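Local coordinates for uncharacterized protein (PDB 3EXC) that cleaves single-stranded RNA as a magnesium-dependent Cas2 endoribonuclease of the CRISPR antiviral defence system, working as a homodimer, at residues Asn19-Ala22 / Asn23-Lys27; Val51-Val54 / Lys55-Asp59. The protein carries 2 engineered substitutions. One frame throughout, in Å; residues are numbered along the deposited sequence.

Interaction 1: Asn19-Ala22 / Asn23-Lys27; sequences NKLA and NNLKK
Leu25 N donates to Leu21 O at 2.8 Å in a straight bond, with an N-H...O angle of 180°. Asn23 N reaches Asn19 O at an equal 2.8 Å. Asn24 N to Lys20 O, at 2.9 Å, and Lys26 N to Ala22 O, at 3.1 Å, complete four successive i to i+4 bonds, the pattern of a regular alpha-helix through 19-27.

Around these backbone bonds the side chains of the later turn lean back over carbonyls of the earlier one. Leu25 CG comes within 3.2 Å of Leu21 O; its first torsion (chi1 -57°) places CG beside its own backbone N and therefore over the preceding turn. The amide carbon CG of Asn23 lies 3.1 Å from Asn19 O, although neither polar atom of the amide bonds to that oxygen. The aliphatic part of Lys26 passes alongside Ala22 O, its CG coming to 3.5 Å from that oxygen.

Helix 15-27 is the first helix of the ferredoxin-like fold of Cas2, and its apolar side is marked out by Leu21, Ala22 and Leu25. Within the helix, the side chains of Leu21 and Leu25 cross at an angle, with Leu21 CG 4.0 Å from Leu25 CD1. Because Leu21 CG swings anti to its nitrogen, beside the carbonyl carbon, the isobutyl group is carried toward Leu25 one turn on. Both leucines and Ala22 rest on Tyr10 of strand 5-11; Phe38 of strand 37-41 covers Ala22 and Leu25, while Leu21 also packs on Val54 and Ile57 of helix 47-57.

Interaction 2: Val51-Val54 / Lys55-Asp59; sequences VRVV and KLIVD
The side chains of Val53 and Ile57 run alongside each other, one turn apart, with Val53 CG1 3.8 Å from Ile57 CD1. Val51 meets the aliphatic chain of Lys55 in a similar manner: its CG1 is 3.7 Å from Lys55 CE. The lysine runs extended to CE and bends only at its last torsion (chi4 -81°), which lays the methylenes along the valine methyl before the chain turns off to the ammonium group. A looser apolar contact joins Val54 CG1 to Val58 CG1 at 4.3 Å.

These side chains are set by backbone bonds of the closing turns. Lys55 N donates to Val51 O at 2.9 Å and Leu56 N to Arg52 O at 3.0 Å. Farther on, Ile57 N is shared between Val53 O (i to i+4, 3.2 Å) and Val54 O (i to i+3), sitting 61° out of the carbonyl plane of Val54. Val54 O also takes Val58 N in a straight bond (3.1 Å, N-H...O 172°). This mixing of i to i+3 with i to i+4 bonds, and the loss of helical backbone angles at Val58, mark the C-terminal end of helix 47-57. Beyond it, Asp59 is held by hydrogen bonds from its N to Asp63 OD2 and from Asn61 N to its OD1.

The helix carries apolar groups to several surfaces. Val53 and Ile57 pack on Asn24 of helix 15-27, Val54 and Val58 on Val65 of strand 64-70, and Val54 and Val58 also on Ile81 of the second subunit. Between 51-54 and 55-59 the hydrogen bonds run from backbone N-H to backbone C=O, and the side chains add apolar packing without a salt bridge.

Overall arrangement
Interaction 1 lies on helix 15-27 and interaction 2 follows in sequence at the end of helix 47-57, separated by strands 31-34 and 37-41. Their centres are 11 Å apart, and the two helices pack against each other on the four-stranded antiparallel sheet of the ferredoxin-like fold. They meet directly, with Leu21 CD2 4.0 Å from Val58 CG1. The helix of interaction 1 faces strands 5-11 and 37-41, whereas that of interaction 2 adjoins strand 64-70; of the pair, interaction 2 alone touches the second subunit. Leu21 and Val58 each lie about 9 Å, side chain to side chain, from Asp11, the predicted catalytic magnesium ligand.

Interaction 1: Asn19-Ala22 / Asn23-Lys27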
ATOM      1  N   ASN A  19      12.909  -8.739   2.717  1.00 42.19           N
ATOM      2  CA  ASN A  19      12.419 -10.017   2.242  1.00 41.32           C
ATOM      3  C   ASN A  19      12.204 -11.087   3.280  1.00 39.61           C
ATOM      4  O   ASN A  19      11.444 -12.006   3.009  1.00 39.71           O
ATOM      5  CB  ASN A  19      13.228 -10.547   1.097  1.00 43.69           C
ATOM      6  CG  ASN A  19      14.646 -10.324   1.280  1.00 46.12           C
ATOM      7  OD1 ASN A  19      15.416 -10.492   0.339  1.00 52.31           O
ATOM      8  ND2 ASN A  19      15.043  -9.934   2.495  1.00 51.14           N
ATOM      9  N   LYS A  20      12.827 -10.975   4.459  1.00 37.22           N
ATOM     10  CA  LYS A  20      12.334 -11.729   5.606  1.00 34.78           C
ATOM     11  C   LYS A  20      10.836 -11.474   5.809  1.00 33.46           C
ATOM     12  O   LYS A  20      10.061 -12.411   5.988  1.00 33.11           O
ATOM     13  CB  LYS A  20      13.058 -11.311   6.841  1.00 34.99           C
ATOM     14  CG  LYS A  20      12.923 -12.299   7.992  1.00 37.66           C
ATOM     15  CD  LYS A  20      13.833 -11.898   9.195  1.00 36.06           C
ATOM     16  CE  LYS A  20      14.338 -13.084   9.927  1.00 34.89           C
ATOM     17  NZ  LYS A  20      15.361 -12.696  10.926  1.00 35.47           N
ATOM     18  N   LEU A  21      10.431 -10.205   5.777  1.00 31.61           N
ATOM     19  CA  LEU A  21       8.996  -9.831   5.959  1.00 31.02           C
ATOM     20  C   LEU A  21       8.129 -10.392   4.840  1.00 31.49           C
ATOM     21  O   LEU A  21       7.164 -11.057   5.124  1.00 30.67           O
ATOM     22  CB  LEU A  21       8.827  -8.310   6.059  1.00 29.84           C
ATOM     23  CG  LEU A  21       7.397  -7.828   6.314  1.00 29.55           C
ATOM     24  CD1 LEU A  21       6.906  -8.294   7.659  1.00 31.43           C
ATOM     25  CD2 LEU A  21       7.357  -6.309   6.228  1.00 25.93           C
ATOM     26  N   ALA A  22       8.539 -10.193   3.581  1.00 32.48           N
ATOM     27  CA  ALA A  22       7.831 -10.749   2.406  1.00 33.79           C
ATOM     28  C   ALA A  22       7.681 -12.243   2.587  1.00 34.69           C
ATOM     29  O   ALA A  22       6.594 -12.777   2.389  1.00 34.83           O
ATOM     30  CB  ALA A  22       8.547 -10.443   1.105  1.00 32.39           C
ATOM     31  N   ASN A  23       8.753 -12.907   3.012  1.00 36.03           N
ATOM     32  CA  ASN A  23       8.730 -14.372   3.198  1.00 37.21           C
ATOM     33  C   ASN A  23       7.745 -14.784   4.251  1.00 36.75           C
ATOM     34  O   ASN A  23       7.026 -15.774   4.076  1.00 36.56           O
ATOM     35  CB  ASN A  23      10.105 -14.944   3.613  1.00 37.85           C
ATOM     36  CG  ASN A  23      11.095 -14.990   2.467  1.00 40.75           C
ATOM     37  OD1 ASN A  23      10.740 -14.711   1.297  1.00 47.13           O
ATOM     38  ND2 ASN A  23      12.353 -15.279   2.789  1.00 38.05           N
ATOM     39  N   ASN A  24       7.747 -14.045   5.361  1.00 36.13           N
ATOM     40  CA  ASN A  24       6.809 -14.338   6.449  1.00 35.80           C
ATOM     41  C   ASN A  24       5.347 -14.030   6.206  1.00 35.03           C
ATOM     42  O   ASN A  24       4.460 -14.790   6.600  1.00 35.24           O
ATOM     43  CB  ASN A  24       7.291 -13.729   7.729  1.00 35.49           C
ATOM     44  CG  ASN A  24       8.341 -14.610   8.385  1.00 37.91           C
ATOM     45  OD1 ASN A  24       9.559 -14.465   8.122  1.00 35.13           O
ATOM     46  ND2 ASN A  24       7.865 -15.600   9.170  1.00 37.68           N
ATOM     47  N   LEU A  25       5.096 -12.919   5.553  1.00 34.03           N
ATOM     48  CA  LEU A  25       3.744 -12.637   5.034  1.00 34.59           C
ATOM     49  C   LEU A  25       3.216 -13.770   4.087  1.00 35.09           C
ATOM     50  O   LEU A  25       2.064 -14.135   4.201  1.00 35.25           O
ATOM     51  CB  LEU A  25       3.704 -11.224   4.370  1.00 33.12           C
ATOM     52  CG  LEU A  25       4.116  -9.994   5.190  1.00 30.75           C
ATOM     53  CD1 LEU A  25       4.040  -8.727   4.320  1.00 26.74           C
ATOM     54  CD2 LEU A  25       3.194  -9.876   6.378  1.00 28.41           C
ATOM     55  N   LYS A  26       4.030 -14.324   3.176  1.00 36.20           N
ATOM     56  CA  LYS A  26       3.550 -15.446   2.359  1.00 39.17           C
ATOM     57  C   LYS A  26       3.210 -16.607   3.305  1.00 40.17           C
ATOM     58  O   LYS A  26       2.149 -17.221   3.184  1.00 40.67           O
ATOM     59  CB  LYS A  26       4.584 -15.950   1.341  1.00 39.39           C
ATOM     60  CG  LYS A  26       4.868 -14.990   0.221  1.00 42.76           C
ATOM     61  CD  LYS A  26       6.029 -15.561  -0.650  1.00 49.54           C
ATOM     62  CE  LYS A  26       7.072 -14.464  -1.155  1.00 52.62           C
ATOM     63  NZ  LYS A  26       6.682 -13.565  -2.332  1.00 51.65           N
ATOM     64  N   LYS A  27       4.093 -16.891   4.272  1.00 40.13           N
ATOM     65  CA  LYS A  27       3.892 -18.044   5.149  1.00 40.43           C
ATOM     66  C   LYS A  27       2.562 -17.974   5.875  1.00 40.03           C
ATOM     67  O   LYS A  27       1.918 -19.006   6.052  1.00 39.77           O
ATOM     68  CB  LYS A  27       5.030 -18.217   6.164  1.00 40.98           C
ATOM     69  CG  LYS A  27       6.352 -18.764   5.597  1.00 42.60           C
ATOM     70  CD  LYS A  27       7.461 -18.858   6.701  1.00 45.23           C
ATOM     71  CE  LYS A  27       6.876 -18.950   8.128  1.00 48.29           C
ATOM     72  NZ  LYS A  27       7.672 -19.868   9.035  1.00 48.50           N
TER

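Interaction 2: Val51-Val54 / Lys55-Asp59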
ATOM      1  N   VAL A  51       0.639  -8.928  13.649  1.00 39.49           N
ATOM      2  CA  VAL A  51       1.278  -7.786  14.238  1.00 39.45           C
ATOM      3  C   VAL A  51       2.594  -8.179  14.893  1.00 39.15           C
ATOM      4  O   VAL A  51       3.595  -7.476  14.702  1.00 39.71           O
ATOM      5  CB  VAL A  51       0.322  -7.073  15.213  1.00 39.83           C
ATOM      6  CG1 VAL A  51       1.018  -5.988  16.002  1.00 40.72           C
ATOM      7  CG2 VAL A  51      -0.872  -6.482  14.435  1.00 39.77           C
ATOM      8  N   ARG A  52       2.618  -9.296  15.627  1.00 39.26           N
ATOM      9  CA  ARG A  52       3.850  -9.744  16.292  1.00 38.98           C
ATOM     10  C   ARG A  52       4.918 -10.005  15.223  1.00 38.12           C
ATOM     11  O   ARG A  52       6.034  -9.524  15.314  1.00 39.35           O
ATOM     12  CB  ARG A  52       3.595 -10.968  17.177  1.00 39.97           C
ATOM     13  CG  ARG A  52       4.146 -10.866  18.633  1.00 42.87           C
ATOM     14  CD  ARG A  52       4.721 -12.216  19.172  1.00 48.37           C
ATOM     15  NE  ARG A  52       4.297 -13.465  18.452  1.00 49.64           N
ATOM     16  CZ  ARG A  52       4.556 -14.730  18.869  1.00 49.37           C
ATOM     17  NH1 ARG A  52       4.128 -15.763  18.145  0.50 47.24           N
ATOM     18  NH2 ARG A  52       5.246 -14.973  20.013  1.00 46.88           N
ATOM     19  N   VAL A  53       4.585 -10.700  14.154  1.00 37.08           N
ATOM     20  CA  VAL A  53       5.562 -10.929  13.091  1.00 35.38           C
ATOM     21  C   VAL A  53       6.156  -9.655  12.528  1.00 35.53           C
ATOM     22  O   VAL A  53       7.379  -9.520  12.399  1.00 36.67           O
ATOM     23  CB  VAL A  53       4.916 -11.701  11.935  1.00 36.17           C
ATOM     24  CG1 VAL A  53       5.669 -11.502  10.562  1.00 36.82           C
ATOM     25  CG2 VAL A  53       4.714 -13.154  12.324  1.00 35.23           C
ATOM     26  N   VAL A  54       5.299  -8.712  12.160  1.00 33.57           N
ATOM     27  CA  VAL A  54       5.791  -7.500  11.596  1.00 32.05           C
ATOM     28  C   VAL A  54       6.697  -6.808  12.597  1.00 31.05           C
ATOM     29  O   VAL A  54       7.796  -6.441  12.265  1.00 30.84           O
ATOM     30  CB  VAL A  54       4.612  -6.596  11.180  1.00 31.67           C
ATOM     31  CG1 VAL A  54       5.133  -5.220  10.829  1.00 33.46           C
ATOM     32  CG2 VAL A  54       3.849  -7.214  10.000  1.00 30.61           C
ATOM     33  N   LYS A  55       6.246  -6.641  13.838  1.00 31.38           N
ATOM     34  CA  LYS A  55       7.078  -5.926  14.851  1.00 32.81           C
ATOM     35  C   LYS A  55       8.481  -6.560  15.085  1.00 32.65           C
ATOM     36  O   LYS A  55       9.488  -5.845  15.307  1.00 32.79           O
ATOM     37  CB  LYS A  55       6.365  -5.801  16.206  1.00 33.32           C
ATOM     38  CG  LYS A  55       5.125  -4.889  16.262  1.00 38.92           C
ATOM     39  CD  LYS A  55       4.599  -4.806  17.726  1.00 45.87           C
ATOM     40  CE  LYS A  55       3.397  -3.856  17.781  1.00 52.76           C
ATOM     41  NZ  LYS A  55       3.757  -2.371  17.836  1.00 57.46           N
ATOM     42  N   LEU A  56       8.544  -7.889  15.032  1.00 31.60           N
ATOM     43  CA  LEU A  56       9.786  -8.593  15.343  1.00 30.57           C
ATOM     44  C   LEU A  56      10.753  -8.419  14.185  1.00 30.95           C
ATOM     45  O   LEU A  56      11.962  -8.361  14.400  1.00 31.32           O
ATOM     46  CB  LEU A  56       9.509 -10.056  15.627  1.00 29.53           C
ATOM     47  CG  LEU A  56       8.738 -10.433  16.914  1.00 30.85           C
ATOM     48  CD1 LEU A  56       8.393 -11.916  17.052  1.00 29.14           C
ATOM     49  CD2 LEU A  56       9.486 -10.051  18.173  1.00 32.27           C
ATOM     50  N   ILE A  57      10.239  -8.270  12.967  1.00 30.68           N
ATOM     51  CA  ILE A  57      11.113  -8.237  11.798  1.00 30.74           C
ATOM     52  C   ILE A  57      11.593  -6.827  11.454  1.00 31.94           C
ATOM     53  O   ILE A  57      12.740  -6.629  11.101  1.00 30.82           O
ATOM     54  CB  ILE A  57      10.423  -8.859  10.521  1.00 31.05           C
ATOM     55  CG1 ILE A  57      10.292 -10.379  10.682  1.00 29.61           C
ATOM     56  CG2 ILE A  57      11.261  -8.538   9.213  1.00 27.29           C
ATOM     57  CD1 ILE A  57       9.296 -10.983   9.685  1.00 26.03           C
ATOM     58  N   VAL A  58      10.691  -5.853  11.464  1.00 32.94           N
ATOM     59  CA  VAL A  58      11.090  -4.561  10.961  1.00 34.88           C
ATOM     60  C   VAL A  58      11.786  -3.776  12.076  1.00 37.50           C
ATOM     61  O   VAL A  58      11.582  -4.083  13.273  1.00 37.94           O
ATOM     62  CB  VAL A  58       9.875  -3.759  10.428  1.00 35.30           C
ATOM     63  CG1 VAL A  58       9.134  -4.610   9.347  1.00 32.96           C
ATOM     64  CG2 VAL A  58       8.968  -3.292  11.583  1.00 29.83           C
ATOM     65  N   ASP A  59      12.584  -2.768  11.681  1.00 39.30           N
ATOM     66  CA  ASP A  59      13.136  -1.761  12.620  1.00 40.40           C
ATOM     67  C   ASP A  59      12.057  -0.738  12.876  1.00 41.01           C
ATOM     68  O   ASP A  59      11.762   0.073  12.056  1.00 39.63           O
ATOM     69  CB  ASP A  59      14.363  -1.086  12.011  1.00 40.28           C
ATOM     70  CG  ASP A  59      14.984  -0.002  12.915  1.00 41.89           C
ATOM     71  OD1 ASP A  59      14.302   0.663  13.775  1.00 41.35           O
ATOM     72  OD2 ASP A  59      16.200   0.207  12.698  1.00 39.94           O
TER